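Long-range contacts in trilobed Protease (PDB 2GOP), which forms the beta-propeller domain of an archaeal protease and, as in related propeller-bearing peptidases, probably controls substrate access to the catalytic centre: residues A[13-17]-A[337-341]; A[16-20]-A[314-318]; A[19-23]-A[63-68]. Where two conformers were deposited one is given. Numbering follows the deposited sequence.

Contact 1 (A[13-17]-A[337-341])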
loop_
_atom_site.group_PDB
_atom_site.type_symbol
_atom_site.label_atom_id
_atom_site.label_comp_id
_atom_site.label_asym_id
_atom_site.label_seq_id
_atom_site.Cartn_x
_atom_site.Cartn_y
_atom_site.Cartn_z
ATOM N N LYS A 13 -8.821 -22.723 -17.181
ATOM C CA LYS A 13 -10.034 -23.498 -17.439
ATOM C C LYS A 13 -11.043 -23.245 -16.314
ATOM O O LYS A 13 -12.093 -23.891 -16.259
ATOM C CB LYS A 13 -9.715 -25.001 -17.460
ATOM C CG LYS A 13 -8.400 -25.405 -18.132
ATOM C CD LYS A 13 -8.597 -25.908 -19.554
ATOM C CE LYS A 13 -9.202 -24.858 -20.467
ATOM N NZ LYS A 13 -9.282 -25.353 -21.869
ATOM N N PHE A 14 -10.717 -22.305 -15.428
ATOM C CA PHE A 14 -11.330 -22.240 -14.101
ATOM C C PHE A 14 -12.350 -21.125 -13.921
ATOM O O PHE A 14 -12.463 -20.226 -14.745
ATOM C CB PHE A 14 -10.236 -22.096 -13.039
ATOM C CG PHE A 14 -9.242 -23.221 -13.046
ATOM C CD1 PHE A 14 -9.653 -24.526 -12.797
ATOM C CD2 PHE A 14 -7.896 -22.983 -13.310
ATOM C CE1 PHE A 14 -8.740 -25.570 -12.806
ATOM C CE2 PHE A 14 -6.979 -24.024 -13.318
ATOM C CZ PHE A 14 -7.403 -25.319 -13.068
ATOM N N ALA A 15 -13.101 -21.229 -12.831
ATOM C CA ALA A 15 -14.000 -20.183 -12.372
ATOM C C ALA A 15 -13.298 -19.464 -11.233
ATOM O O ALA A 15 -12.804 -20.103 -10.309
ATOM C CB ALA A 15 -15.304 -20.780 -11.896
ATOM N N TYR A 16 -13.242 -18.138 -11.311
ATOM C CA TYR A 16 -12.550 -17.334 -10.312
ATOM C C TYR A 16 -13.555 -16.490 -9.536
ATOM O O TYR A 16 -14.180 -15.588 -10.095
ATOM C CB TYR A 16 -11.497 -16.450 -10.982
ATOM C CG TYR A 16 -10.405 -17.238 -11.665
ATOM C CD1 TYR A 16 -9.337 -17.761 -10.937
ATOM C CD2 TYR A 16 -10.443 -17.478 -13.035
ATOM C CE1 TYR A 16 -8.331 -18.502 -11.562
ATOM C CE2 TYR A 16 -9.450 -18.221 -13.667
ATOM C CZ TYR A 16 -8.396 -18.730 -12.927
ATOM O OH TYR A 16 -7.400 -19.454 -13.556
ATOM N N LEU A 17 -13.689 -16.790 -8.245
ATOM C CA LEU A 17 -14.678 -16.155 -7.381
ATOM C C LEU A 17 -14.072 -14.986 -6.610
ATOM O O LEU A 17 -12.958 -15.084 -6.105
ATOM C CB LEU A 17 -15.248 -17.160 -6.379
ATOM C CG LEU A 17 -16.445 -18.003 -6.839
ATOM C CD1 LEU A 17 -16.151 -18.788 -8.093
ATOM C CD2 LEU A 17 -16.859 -18.916 -5.722
ATOM N N THR A 337 -20.370 -23.485 -3.028
ATOM C CA THR A 337 -20.003 -23.604 -4.442
ATOM C C THR A 337 -18.967 -24.705 -4.643
ATOM O O THR A 337 -18.208 -25.033 -3.735
ATOM C CB THR A 337 -19.459 -22.270 -5.028
ATOM O OG1 THR A 337 -18.221 -21.925 -4.399
ATOM C CG2 THR A 337 -20.449 -21.137 -4.837
ATOM N N ASP A 338 -18.956 -25.279 -5.843
ATOM C CA ASP A 338 -17.951 -26.277 -6.220
ATOM C C ASP A 338 -17.643 -26.176 -7.714
ATOM O O ASP A 338 -17.498 -27.179 -8.404
ATOM C CB ASP A 338 -18.417 -27.683 -5.829
ATOM C CG ASP A 338 -19.745 -28.078 -6.477
ATOM O OD1 ASP A 338 -20.373 -27.245 -7.156
ATOM O OD2 ASP A 338 -20.162 -29.238 -6.304
ATOM N N TYR A 339 -17.543 -24.941 -8.199
ATOM C CA TYR A 339 -17.408 -24.671 -9.631
ATOM C C TYR A 339 -16.260 -25.457 -10.237
ATOM O O TYR A 339 -16.401 -26.085 -11.288
ATOM C CB TYR A 339 -17.195 -23.172 -9.868
ATOM C CG TYR A 339 -18.455 -22.349 -9.725
ATOM C CD1 TYR A 339 -19.434 -22.364 -10.721
ATOM C CD2 TYR A 339 -18.670 -21.551 -8.605
ATOM C CE1 TYR A 339 -20.596 -21.607 -10.603
ATOM C CE2 TYR A 339 -19.827 -20.799 -8.477
ATOM C CZ TYR A 339 -20.788 -20.828 -9.479
ATOM O OH TYR A 339 -21.934 -20.078 -9.358
ATOM N N ASN A 340 -15.126 -25.447 -9.555
ATOM C CA ASN A 340 -13.905 -26.024 -10.109
ATOM C C ASN A 340 -13.710 -27.513 -9.873
ATOM O O ASN A 340 -12.862 -28.130 -10.519
ATOM C CB ASN A 340 -12.711 -25.226 -9.606
ATOM C CG ASN A 340 -12.709 -23.842 -10.163
ATOM O OD1 ASN A 340 -12.601 -23.666 -11.374
ATOM N ND2 ASN A 340 -12.886 -22.846 -9.302
ATOM N N ASP A 341 -14.492 -28.091 -8.965
ATOM C CA ASP A 341 -14.471 -29.545 -8.747
ATOM C C ASP A 341 -15.902 -30.074 -8.593
ATOM O O ASP A 341 -16.277 -30.609 -7.548
ATOM C CB ASP A 341 -13.605 -29.875 -7.531
ATOM C CG ASP A 341 -12.208 -29.283 -7.639
ATOM O OD1 ASP A 341 -12.051 -28.084 -7.316
ATOM O OD2 ASP A 341 -11.274 -30.007 -8.052
HETATM O O HOH W 1 -13.619 -25.379 -14.069
#
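This contact lies at the seam of an open-Velcro beta-propeller: no strand from one terminus completes the blade at the other, and at the periphery of the seam the first and last blades meet through residues near the two chain ends. Segment 13-17 leads into strand 16-23, the innermost strand of the first blade, while 337-341 is a loop following 333-335, the outermost strand of the last. Their directions differ by 151° and F14 CA lies 6.1 Å from N340 CA, yet no backbone-to-backbone hydrogen bond crosses between them.

The polar link is made by the carboxamide of N340, which serves both backbone groups of A15, much as a neighbouring strand would. A15 N donates to N340 OD1 (2.9 Å, 169° at the hydrogen), and N340 ND2 donates to A15 O (2.9 Å, 173°); both bonds have good length and are nearly linear. A water adds a lesser link, donating to K13 O at 3.1 Å and, weakly, to N340 OD1 at 3.4 Å.

Apolar contacts come from alternate residues: A15 and L17 direct their CA-to-CB bonds toward the loop, whereas that of Y16 points away. A15 CB meets Y339 CB at 3.7 Å, and L17 CD1 approaches Y339 CD2 at 3.8 Å. The polar ends of Y339 and T337 are held elsewhere: Y339 OH bonds to Y29, and T337 OG1 to E325 and L326.

At the outer end, N340 OD1 sits near the plane of the F14 ring, at its edge, and comes within 3.3 Å of F14 CB.

Contact 2 (A[16-20]-A[314-318])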
loop_
_atom_site.group_PDB
_atom_site.type_symbol
_atom_site.label_atom_id
_atom_site.label_comp_id
_atom_site.label_asym_id
_atom_site.label_seq_id
_atom_site.Cartn_x
_atom_site.Cartn_y
_atom_site.Cartn_z
ATOM N N TYR A 16 -13.242 -18.138 -11.311
ATOM C CA TYR A 16 -12.550 -17.334 -10.312
ATOM C C TYR A 16 -13.555 -16.490 -9.536
ATOM O O TYR A 16 -14.180 -15.588 -10.095
ATOM C CB TYR A 16 -11.497 -16.450 -10.982
ATOM C CG TYR A 16 -10.405 -17.238 -11.665
ATOM C CD1 TYR A 16 -9.337 -17.761 -10.937
ATOM C CD2 TYR A 16 -10.443 -17.478 -13.035
ATOM C CE1 TYR A 16 -8.331 -18.502 -11.562
ATOM C CE2 TYR A 16 -9.450 -18.221 -13.667
ATOM C CZ TYR A 16 -8.396 -18.730 -12.927
ATOM O OH TYR A 16 -7.400 -19.454 -13.556
ATOM N N LEU A 17 -13.689 -16.790 -8.245
ATOM C CA LEU A 17 -14.678 -16.155 -7.381
ATOM C C LEU A 17 -14.072 -14.986 -6.610
ATOM O O LEU A 17 -12.958 -15.084 -6.105
ATOM C CB LEU A 17 -15.248 -17.160 -6.379
ATOM C CG LEU A 17 -16.445 -18.003 -6.839
ATOM C CD1 LEU A 17 -16.151 -18.788 -8.093
ATOM C CD2 LEU A 17 -16.859 -18.916 -5.722
ATOM N N SER A 18 -14.827 -13.900 -6.485
ATOM C CA SER A 18 -14.358 -12.751 -5.720
ATOM C C SER A 18 -15.516 -12.018 -5.071
ATOM O O SER A 18 -16.670 -12.193 -5.450
ATOM C CB SER A 18 -13.555 -11.786 -6.605
ATOM O OG SER A 18 -14.302 -11.351 -7.730
ATOM N N ASP A 19 -15.180 -11.225 -4.060
ATOM C CA ASP A 19 -16.098 -10.273 -3.451
ATOM C C ASP A 19 -17.390 -10.897 -2.903
ATOM O O ASP A 19 -18.506 -10.556 -3.356
ATOM C CB ASP A 19 -16.420 -9.163 -4.449
ATOM C CG ASP A 19 -16.882 -7.882 -3.776
ATOM O OD1 ASP A 19 -16.939 -7.843 -2.522
ATOM O OD2 ASP A 19 -17.187 -6.914 -4.510
ATOM N N PRO A 20 -17.256 -11.759 -1.881
ATOM C CA PRO A 20 -18.434 -12.408 -1.273
ATOM C C PRO A 20 -19.245 -11.422 -0.447
ATOM O O PRO A 20 -18.686 -10.584 0.255
ATOM C CB PRO A 20 -17.824 -13.468 -0.362
ATOM C CG PRO A 20 -16.491 -12.917 0.006
ATOM C CD PRO A 20 -16.009 -12.147 -1.202
ATOM N N VAL A 314 -20.223 -15.357 5.573
ATOM C CA VAL A 314 -19.881 -15.905 4.257
ATOM C C VAL A 314 -18.444 -15.539 3.929
ATOM O O VAL A 314 -17.983 -14.444 4.247
ATOM C CB VAL A 314 -20.819 -15.373 3.130
ATOM C CG1 VAL A 314 -20.457 -13.941 2.725
ATOM C CG2 VAL A 314 -20.773 -16.290 1.914
ATOM N N TYR A 315 -17.730 -16.455 3.299
ATOM C CA TYR A 315 -16.351 -16.174 2.932
ATOM C C TYR A 315 -15.904 -17.021 1.763
ATOM O O TYR A 315 -16.487 -18.084 1.484
ATOM C CB TYR A 315 -15.417 -16.374 4.136
ATOM C CG TYR A 315 -15.588 -17.701 4.870
ATOM C CD1 TYR A 315 -14.937 -18.858 4.444
ATOM C CD2 TYR A 315 -16.377 -17.783 6.007
ATOM C CE1 TYR A 315 -15.084 -20.063 5.135
ATOM C CE2 TYR A 315 -16.526 -18.977 6.706
ATOM C CZ TYR A 315 -15.886 -20.110 6.262
ATOM O OH TYR A 315 -16.064 -21.278 6.960
ATOM N N LEU A 316 -14.896 -16.506 1.063
ATOM C CA LEU A 316 -14.134 -17.285 0.103
ATOM C C LEU A 316 -12.930 -17.925 0.809
ATOM O O LEU A 316 -12.182 -17.238 1.521
ATOM C CB LEU A 316 -13.664 -16.397 -1.058
ATOM C CG LEU A 316 -14.742 -15.853 -2.001
ATOM C CD1 LEU A 316 -14.122 -14.923 -3.053
ATOM C CD2 LEU A 316 -15.489 -17.002 -2.689
ATOM N N LYS A 317 -12.744 -19.226 0.601
ATOM C CA LYS A 317 -11.621 -19.968 1.166
ATOM C C LYS A 317 -10.823 -20.705 0.083
ATOM O O LYS A 317 -11.375 -21.528 -0.651
ATOM C CB LYS A 317 -12.122 -20.985 2.198
ATOM C CG LYS A 317 -11.032 -21.912 2.730
ATOM C CD LYS A 317 -11.475 -22.682 3.963
ATOM C CE LYS A 317 -12.590 -23.648 3.669
ATOM N NZ LYS A 317 -12.736 -24.684 4.747
ATOM N N GLU A 318 -9.523 -20.421 0.025
ATOM C CA GLU A 318 -8.605 -21.057 -0.903
ATOM C C GLU A 318 -7.611 -21.944 -0.155
ATOM O O GLU A 318 -7.253 -21.662 0.987
ATOM C CB GLU A 318 -7.855 -19.986 -1.688
ATOM C CG GLU A 318 -7.015 -20.515 -2.825
ATOM C CD GLU A 318 -6.880 -19.518 -3.937
ATOM O OE1 GLU A 318 -7.905 -19.229 -4.589
ATOM O OE2 GLU A 318 -5.754 -19.027 -4.164
#
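L316 is the central side chain of this buried contact. Its mt rotamer (chi1 -68°, chi2 177°) extends the side chain to strand 16-20, setting L316 CD1 3.3 Å from L17 O, 3.4 Å from S18 CA and 3.8 Å from P20 CD. The less extended L17 (chi1 -87°, chi2 57°) packs against it, with L17 CB 3.7 Å and L17 CD2 3.8 Å from L316 CD2.

L17 and P20 direct CA-to-CB toward 314-318, while S18 and D19 both point away. Two successive residues facing away break strict strand alternation, and the break coincides with the positive phi of D19 (57°, psi 65°). P20 is thereby placed with P20 CB 4.1 Å from V314 CG1 in the V314 conformer given here (chi1 77°). Y315, with chi1 at 50°, points the other way and gives its hydroxyl to E333.

The strand axes approach to 6.9 Å at a signed crossing angle of -151°, without a hydrogen bond between the segments, so they belong to facing sheets. L326 also packs on P20 and V314. Such apolar interdigitation of adjacent sheets, here the first and last blades, is the inter-blade packing of a beta-propeller.

Contact 3 (A[19-23]-A[63-68])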
loop_
_atom_site.group_PDB
_atom_site.type_symbol
_atom_site.label_atom_id
_atom_site.label_comp_id
_atom_site.label_asym_id
_atom_site.label_seq_id
_atom_site.Cartn_x
_atom_site.Cartn_y
_atom_site.Cartn_z
ATOM N N ASP A 19 -15.180 -11.225 -4.060
ATOM C CA ASP A 19 -16.098 -10.273 -3.451
ATOM C C ASP A 19 -17.390 -10.897 -2.903
ATOM O O ASP A 19 -18.506 -10.556 -3.356
ATOM C CB ASP A 19 -16.420 -9.163 -4.449
ATOM C CG ASP A 19 -16.882 -7.882 -3.776
ATOM O OD1 ASP A 19 -16.939 -7.843 -2.522
ATOM O OD2 ASP A 19 -17.187 -6.914 -4.510
ATOM N N PRO A 20 -17.256 -11.759 -1.881
ATOM C CA PRO A 20 -18.434 -12.408 -1.273
ATOM C C PRO A 20 -19.245 -11.422 -0.447
ATOM O O PRO A 20 -18.686 -10.584 0.255
ATOM C CB PRO A 20 -17.824 -13.468 -0.362
ATOM C CG PRO A 20 -16.491 -12.917 0.006
ATOM C CD PRO A 20 -16.009 -12.147 -1.202
ATOM N N ARG A 21 -20.562 -11.535 -0.547
ATOM C CA ARG A 21 -21.476 -10.641 0.122
ATOM C C ARG A 21 -22.655 -11.419 0.663
ATOM O O ARG A 21 -23.062 -12.435 0.088
ATOM C CB ARG A 21 -22.000 -9.600 -0.869
ATOM C CG ARG A 21 -20.919 -8.689 -1.421
ATOM C CD ARG A 21 -20.604 -7.607 -0.446
ATOM N NE ARG A 21 -19.264 -7.083 -0.647
ATOM C CZ ARG A 21 -18.793 -5.990 -0.058
ATOM N NH1 ARG A 21 -19.550 -5.293 0.787
ATOM N NH2 ARG A 21 -17.556 -5.590 -0.327
ATOM N N THR A 22 -23.224 -10.920 1.751
ATOM C CA THR A 22 -24.434 -11.513 2.299
ATOM C C THR A 22 -25.348 -10.486 2.987
ATOM O O THR A 22 -24.881 -9.567 3.657
ATOM C CB THR A 22 -24.089 -12.654 3.283
ATOM O OG1 THR A 22 -25.287 -13.363 3.633
ATOM C CG2 THR A 22 -23.411 -12.101 4.542
ATOM N N LYS A 23 -26.650 -10.648 2.771
ATOM C CA LYS A 23 -27.686 -9.946 3.527
ATOM C C LYS A 23 -28.833 -10.912 3.690
ATOM O O LYS A 23 -29.251 -11.541 2.721
ATOM C CB LYS A 23 -28.195 -8.709 2.787
ATOM C CG LYS A 23 -27.184 -7.592 2.632
ATOM C CD LYS A 23 -26.778 -6.985 3.962
ATOM C CE LYS A 23 -25.850 -5.799 3.744
ATOM N NZ LYS A 23 -25.406 -5.160 5.011
ATOM N N MET A 63 -18.558 -5.715 -8.055
ATOM C CA MET A 63 -18.968 -4.904 -6.895
ATOM C C MET A 63 -20.419 -5.137 -6.452
ATOM O O MET A 63 -21.170 -4.176 -6.276
ATOM C CB MET A 63 -18.751 -3.411 -7.148
ATOM C CG MET A 63 -17.320 -2.987 -7.413
ATOM S SD MET A 63 -17.079 -1.212 -7.137
ATOM C CE MET A 63 -17.113 -1.127 -5.354
ATOM N N PRO A 64 -20.817 -6.406 -6.265
ATOM C CA PRO A 64 -22.178 -6.685 -5.802
ATOM C C PRO A 64 -22.410 -6.158 -4.394
ATOM O O PRO A 64 -21.605 -6.419 -3.498
ATOM C CB PRO A 64 -22.244 -8.211 -5.809
ATOM C CG PRO A 64 -20.831 -8.648 -5.647
ATOM C CD PRO A 64 -20.046 -7.647 -6.456
ATOM N N ARG A 65 -23.485 -5.396 -4.213
ATOM C CA ARG A 65 -23.852 -4.869 -2.903
ATOM C C ARG A 65 -25.336 -5.109 -2.713
ATOM O O ARG A 65 -26.164 -4.488 -3.382
ATOM C CB ARG A 65 -23.516 -3.369 -2.799
ATOM C CG ARG A 65 -22.029 -3.037 -3.042
ATOM C CD ARG A 65 -21.112 -3.580 -1.961
ATOM N NE ARG A 65 -19.723 -3.134 -2.130
ATOM C CZ ARG A 65 -18.768 -3.785 -2.796
ATOM N NH1 ARG A 65 -18.985 -4.963 -3.370
ATOM N NH2 ARG A 65 -17.557 -3.252 -2.871
ATOM N N ILE A 66 -25.680 -6.043 -1.836
ATOM C CA ILE A 66 -27.073 -6.364 -1.586
ATOM C C ILE A 66 -27.586 -5.361 -0.573
ATOM O O ILE A 66 -26.933 -5.132 0.429
ATOM C CB ILE A 66 -27.254 -7.783 -1.002
ATOM C CG1 ILE A 66 -26.666 -8.847 -1.942
ATOM C CG2 ILE A 66 -28.754 -8.053 -0.728
ATOM C CD1 ILE A 66 -26.185 -10.093 -1.225
ATOM N N SER A 67 -28.751 -4.769 -0.827
ATOM C CA SER A 67 -29.351 -3.855 0.139
ATOM C C SER A 67 -29.735 -4.622 1.407
ATOM O O SER A 67 -30.146 -5.778 1.325
ATOM C CB SER A 67 -30.573 -3.152 -0.452
ATOM O OG SER A 67 -31.621 -4.064 -0.752
ATOM N N PRO A 68 -29.591 -3.996 2.587
ATOM C CA PRO A 68 -29.978 -4.675 3.834
ATOM C C PRO A 68 -31.319 -5.441 3.780
ATOM O O PRO A 68 -31.432 -6.533 4.342
ATOM C CB PRO A 68 -30.043 -3.526 4.838
ATOM C CG PRO A 68 -28.982 -2.562 4.333
ATOM C CD PRO A 68 -29.069 -2.636 2.838
HETATM O O HOH W 2 -16.152 -6.887 -6.970
HETATM O O HOH W 3 -15.148 -4.618 -4.120
#
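Two arginines lie flat against each other here: the guanidinium groups of R21 and R65 stack with centres 3.5 Å apart and planes only 8° from parallel, bringing R21 NH2 within 3.4 Å of R65 NH1. D19 offsets the like charges. D19 OD1 takes hydrogen bonds from R21 NE (3.1 Å) and R21 NH2 (3.2 Å), and D19 OD2 forms a salt bridge with R65 NH1 (2.9 Å). R65 NH1 also donates to P64 O (3.0 Å), and R65 NE is hydrogen-bonded to the carbonyl oxygen of L109. Two waters join D19 OD2 to M63 N and to R65 NH2.

Further along, carbon contacts take over: I66 CD1 lies 4.2 Å from R21 CB and I66 CG2 3.6 Å from K23 CB, with K23 CG also against I66 O at 3.3 Å.

Strands 19-23 and 63-66 run nearly parallel (10°, axes 6.9 Å apart) with no backbone hydrogen bond between them. Their register pairs D19 with M63; both have a positive phi (57°), and each is followed by a proline, so the strands repeat one course. They are equivalent innermost strands of successive blades, side by side around the central channel of a beta-propeller.

Strand 16-23 of the first blade takes part in all three contacts, meeting the last blade in contacts 1 and 2 and the second blade in contact 3. Measured from the centre of each contact to that of the chain, contact 1 is peripheral at about 22 Å, and contacts 2 and 3 lie at about 12 and 9 Å. Contact 2 is the most buried and apolar in its side-chain contacts, without a hydrogen bond between its segments; contact 3, nearer the chain centre but partly exposed, carries charges and waters and buries 454 Å² against roughly 260 Å² in the others; contact 1 relies on an amide-to-backbone pair. Contacts 2 and 3 share D19 and P20, and V314 CG1 touches T22 CB at 3.9 Å.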